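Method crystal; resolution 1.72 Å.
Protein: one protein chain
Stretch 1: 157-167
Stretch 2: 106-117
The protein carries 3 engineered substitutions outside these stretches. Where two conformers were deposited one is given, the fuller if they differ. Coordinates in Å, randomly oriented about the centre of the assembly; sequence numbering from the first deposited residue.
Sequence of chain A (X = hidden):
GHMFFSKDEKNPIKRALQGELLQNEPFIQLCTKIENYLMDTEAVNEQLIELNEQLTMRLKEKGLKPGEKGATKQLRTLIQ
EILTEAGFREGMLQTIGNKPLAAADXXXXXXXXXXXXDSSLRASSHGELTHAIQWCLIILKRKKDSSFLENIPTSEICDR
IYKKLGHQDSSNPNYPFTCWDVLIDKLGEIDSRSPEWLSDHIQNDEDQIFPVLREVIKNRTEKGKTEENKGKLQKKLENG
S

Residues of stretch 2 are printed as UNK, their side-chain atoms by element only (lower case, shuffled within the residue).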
# COMPACT_ATOMS: atom_id res chain seq x y z
N ILE A 157 2.72 7.75 10.15
CA ILE A 157 1.89 7.52 8.97
C ILE A 157 0.79 6.50 9.29
O ILE A 157 -0.37 6.68 8.91
CB ILE A 157 2.74 7.04 7.77
CG1 ILE A 157 3.50 8.22 7.17
CG2 ILE A 157 1.85 6.43 6.68
CD1 ILE A 157 4.58 7.80 6.17
N CYS A 158 1.14 5.44 10.01
CA CYS A 158 0.15 4.40 10.33
C CYS A 158 -0.97 4.98 11.21
O CYS A 158 -2.16 4.87 10.88
CB CYS A 158 0.80 3.21 11.02
SG CYS A 158 -0.32 1.81 11.19
N ASP A 159 -0.60 5.61 12.32
CA ASP A 159 -1.60 6.17 13.22
C ASP A 159 -2.44 7.29 12.60
O ASP A 159 -3.65 7.35 12.81
CB ASP A 159 -0.95 6.70 14.50
CG ASP A 159 -0.41 5.59 15.40
OD1 ASP A 159 -0.67 4.41 15.12
OD2 ASP A 159 0.28 5.92 16.39
N ARG A 160 -1.80 8.18 11.84
CA ARG A 160 -2.50 9.36 11.33
C ARG A 160 -3.34 9.10 10.09
O ARG A 160 -4.25 9.88 9.77
CB ARG A 160 -1.51 10.48 11.03
CG ARG A 160 -0.92 11.12 12.27
CD ARG A 160 -0.11 12.34 11.89
NE ARG A 160 0.61 12.87 13.04
CZ ARG A 160 0.87 14.16 13.22
NH1 ARG A 160 0.46 15.06 12.34
NH2 ARG A 160 1.54 14.55 14.30
N ILE A 161 -3.01 8.05 9.36
CA ILE A 161 -3.71 7.76 8.11
C ILE A 161 -4.30 6.35 8.03
O ILE A 161 -5.53 6.16 8.01
CB ILE A 161 -2.81 8.02 6.87
CG1 ILE A 161 -2.15 9.41 6.96
CG2 ILE A 161 -3.63 7.93 5.61
CD1 ILE A 161 -0.96 9.58 6.00
N TYR A 162 -3.43 5.35 7.98
CA TYR A 162 -3.85 3.96 7.77
C TYR A 162 -4.91 3.47 8.75
O TYR A 162 -5.95 2.95 8.35
CB TYR A 162 -2.64 3.04 7.82
CG TYR A 162 -2.93 1.57 7.55
CD1 TYR A 162 -3.02 1.09 6.25
CD2 TYR A 162 -3.05 0.67 8.59
CE1 TYR A 162 -3.25 -0.27 6.00
CE2 TYR A 162 -3.28 -0.69 8.35
CZ TYR A 162 -3.38 -1.14 7.04
OH TYR A 162 -3.60 -2.49 6.82
N LYS A 163 -4.67 3.63 10.05
CA LYS A 163 -5.62 3.13 11.04
C LYS A 163 -6.99 3.76 10.89
O LYS A 163 -8.00 3.11 11.16
CB LYS A 163 -5.12 3.34 12.48
CG LYS A 163 -3.88 2.51 12.84
CD LYS A 163 -3.51 2.74 14.31
CE LYS A 163 -2.37 1.86 14.76
NZ LYS A 163 -2.04 2.15 16.19
N LYS A 164 -7.03 5.01 10.46
CA LYS A 164 -8.30 5.70 10.34
C LYS A 164 -9.12 5.17 9.19
O LYS A 164 -10.33 5.36 9.16
CB LYS A 164 -8.10 7.23 10.27
CG LYS A 164 -7.32 7.74 11.49
CD LYS A 164 -7.33 9.26 11.64
CE LYS A 164 -6.51 9.66 12.87
NZ LYS A 164 -6.53 11.13 13.16
N LEU A 165 -8.46 4.47 8.26
CA LEU A 165 -9.16 3.83 7.14
C LEU A 165 -10.01 2.66 7.61
O LEU A 165 -10.90 2.20 6.90
CB LEU A 165 -8.19 3.38 6.05
CG LEU A 165 -7.36 4.48 5.39
CD1 LEU A 165 -6.41 3.88 4.34
CD2 LEU A 165 -8.28 5.54 4.76
N GLY A 166 -9.74 2.18 8.83
CA GLY A 166 -10.54 1.12 9.41
C GLY A 166 -11.59 1.62 10.39
O GLY A 166 -12.32 0.83 10.98
N HIS A 167 -11.63 2.93 10.59
CA HIS A 167 -12.61 3.52 11.49
C HIS A 167 -13.91 3.69 10.73
O HIS A 167 -13.90 4.01 9.54
CB HIS A 167 -12.13 4.89 11.99
CG HIS A 167 -12.92 5.41 13.14
ND1 HIS A 167 -14.16 5.99 13.00
CD2 HIS A 167 -12.63 5.46 14.47
CE1 HIS A 167 -14.61 6.37 14.19
NE2 HIS A 167 -13.70 6.06 15.09
N UNK A 106 -11.49 -7.69 9.12
CA UNK A 106 -10.42 -7.08 8.35
C UNK A 106 -10.22 -5.62 8.77
O UNK A 106 -9.10 -5.18 9.05
c UNK A 106 -9.62 -6.57 5.99
c UNK A 106 -8.68 -4.69 4.78
c UNK A 106 -8.51 -7.32 5.64
c UNK A 106 -9.70 -5.25 5.56
c UNK A 106 -10.71 -7.16 6.84
c UNK A 106 -7.58 -5.45 4.44
c UNK A 106 -7.49 -6.77 4.86
N UNK A 107 -11.31 -4.87 8.82
CA UNK A 107 -11.23 -3.45 9.16
C UNK A 107 -10.81 -3.23 10.61
O UNK A 107 -10.12 -2.26 10.92
c UNK A 107 -12.42 -0.22 5.75
se UNK A 107 -11.30 -1.71 6.33
c UNK A 107 -12.76 -2.64 7.30
c UNK A 107 -12.54 -2.73 8.80
N UNK A 108 -11.17 -4.15 11.49
CA UNK A 108 -10.68 -4.09 12.87
C UNK A 108 -9.15 -4.19 12.89
O UNK A 108 -8.46 -3.45 13.60
c UNK A 108 -11.03 -4.47 16.13
c UNK A 108 -9.67 -6.26 15.32
c UNK A 108 -10.67 -5.32 15.09
c UNK A 108 -9.07 -6.37 16.57
c UNK A 108 -11.32 -5.19 13.74
c UNK A 108 -10.42 -4.57 17.38
c UNK A 108 -9.44 -5.52 17.60
N UNK A 109 -8.60 -5.12 12.12
CA UNK A 109 -7.15 -5.29 12.12
C UNK A 109 -6.46 -4.08 11.47
O UNK A 109 -5.37 -3.69 11.91
c UNK A 109 -7.02 -9.09 11.39
c UNK A 109 -6.44 -7.90 13.53
c UNK A 109 -7.23 -7.81 12.20
c UNK A 109 -6.76 -6.59 11.40
N UNK A 110 -7.07 -3.51 10.44
CA UNK A 110 -6.54 -2.29 9.82
C UNK A 110 -6.50 -1.18 10.88
O UNK A 110 -5.49 -0.48 11.05
c UNK A 110 -7.20 -2.81 7.45
c UNK A 110 -7.39 -1.84 8.61
c UNK A 110 -7.00 -0.40 8.17
N UNK A 111 -7.61 -1.03 11.60
CA UNK A 111 -7.71 0.01 12.61
C UNK A 111 -6.71 -0.21 13.74
O UNK A 111 -6.41 0.72 14.49
o UNK A 111 -9.33 -0.94 14.16
c UNK A 111 -9.12 0.08 13.21
N UNK A 112 -6.20 -1.43 13.85
CA UNK A 112 -5.24 -1.76 14.89
C UNK A 112 -3.80 -1.64 14.41
O UNK A 112 -2.88 -1.86 15.20
o UNK A 112 -6.83 -3.31 15.88
c UNK A 112 -5.49 -3.18 15.42
N UNK A 113 -3.60 -1.31 13.13
CA UNK A 113 -2.26 -1.08 12.61
C UNK A 113 -1.60 -2.24 11.87
O UNK A 113 -0.42 -2.14 11.51
N UNK A 114 -2.33 -3.32 11.64
CA UNK A 114 -1.78 -4.47 10.92
C UNK A 114 -1.95 -4.35 9.42
O UNK A 114 -3.03 -3.96 8.93
c UNK A 114 -2.46 -5.77 11.39
c UNK A 114 -2.71 -6.09 15.16
c UNK A 114 -2.15 -6.14 12.81
c UNK A 114 -2.99 -5.75 13.84
c UNK A 114 -1.57 -6.84 15.45
c UNK A 114 -0.74 -7.24 14.43
c UNK A 114 -1.02 -6.89 13.12
N UNK A 115 -0.90 -4.70 8.68
CA UNK A 115 -0.99 -4.91 7.23
C UNK A 115 -1.32 -6.37 6.99
O UNK A 115 -0.79 -7.25 7.67
c UNK A 115 0.38 -4.90 5.05
se UNK A 115 -0.93 -3.93 4.01
c UNK A 115 0.35 -4.57 6.55
c UNK A 115 -0.47 -2.14 4.57
N UNK A 116 -2.21 -6.64 6.03
CA UNK A 116 -2.55 -8.01 5.69
C UNK A 116 -2.31 -8.29 4.22
O UNK A 116 -2.23 -7.37 3.41
c UNK A 116 -4.37 -8.12 7.49
c UNK A 116 -4.93 -6.75 7.78
c UNK A 116 -5.37 -9.20 7.90
c UNK A 116 -4.03 -8.25 6.01
N UNK A 117 -2.22 -9.58 3.88
CA UNK A 117 -2.24 -10.03 2.50
C UNK A 117 -3.50 -9.51 1.83
O UNK A 117 -4.54 -9.39 2.49
n UNK A 117 -0.23 -15.89 1.28
c UNK A 117 -2.26 -11.56 2.48
c UNK A 117 -1.01 -12.21 1.98
c UNK A 117 0.03 -14.44 1.47
c UNK A 117 -1.21 -13.72 1.95
O HOH W 1 -4.18 -4.74 5.24

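Position 106 carries one carbon and then a ring of six carbons, with no oxygen on the ring. It makes no contact with stretch 1. It is Phe-106.

Position 107 has an unbranched chain of two carbons, a selenium and a last carbon. That last carbon lies 3.1 Å from Leu-165 O. Selenium in such a chain marks selenomethionine, Met-107.

Position 108 again has one carbon and a six-carbon ring. Its CA-to-CB bond points away from stretch 1, and it touches a crystal neighbour. It is Phe-108.

Position 109 has four carbons, forked at the second. The fork identifies Leu-109.

Position 110 has three carbons, one carrying the other two. One branch end sits over a face of the Tyr-162 ring, 4.0 Å from its centroid. The branch at CB and the absence of further atoms give Val-110.

Position 111 has one carbon and one oxygen. The oxygen hydrogen-bonds back to Phe-108 O at 2.7 Å. This is Ser-111, with OG as the donor.

Position 112 has the same two atoms, and its oxygen is 2.8 Å from Phe-108 O, also as donor. It is Ser-112.

Position 113 has no side-chain atoms, so it is Gly-113. Its phi is positive (98°), and it closes the helix in a Schellman motif. An ideal CB would lie 2.9 Å from Lys-163 CE, a clash.

Position 114 has one carbon and a six-carbon ring. Its CA-to-CB bond points away from stretch 1. Its backbone O accepts a hydrogen bond from Tyr-162 OH at 2.6 Å. It is Phe-114.

Position 115 has two carbons, selenium and a carbon, unbranched. The end carbon is 3.6 Å from Tyr-162 CE1. It is selenomethionine, Met-115.

Position 116 has four carbons forked at the second: Leu-116. Its N donates to a water at 2.8 Å, and that water donates to Tyr-162 OH, also at 2.8 Å.

Position 117 has four carbons in a row ending in nitrogen. It is Lys-117, out of reach of stretch 1.

The contact centres on Tyr-162. Val-110 CG1 packs on its ring, while its hydroxyl ties down the chain beyond the helix. Close backbone approach adds to this. Lys-163 and Ser-111 have CA atoms 4.1 Å apart, and Ser-111 CA makes a CA-H...O contact with Lys-163 O at 3.4 Å. Gly-166 permits similar closeness: an ideal CB there would be 2.6 Å from Met-107 O. Lys-163 NZ pairs with Asp-159 OD1 at 2.9 Å in a salt bridge.

Stretch 2 106-117: FMFLVSSGFMLK
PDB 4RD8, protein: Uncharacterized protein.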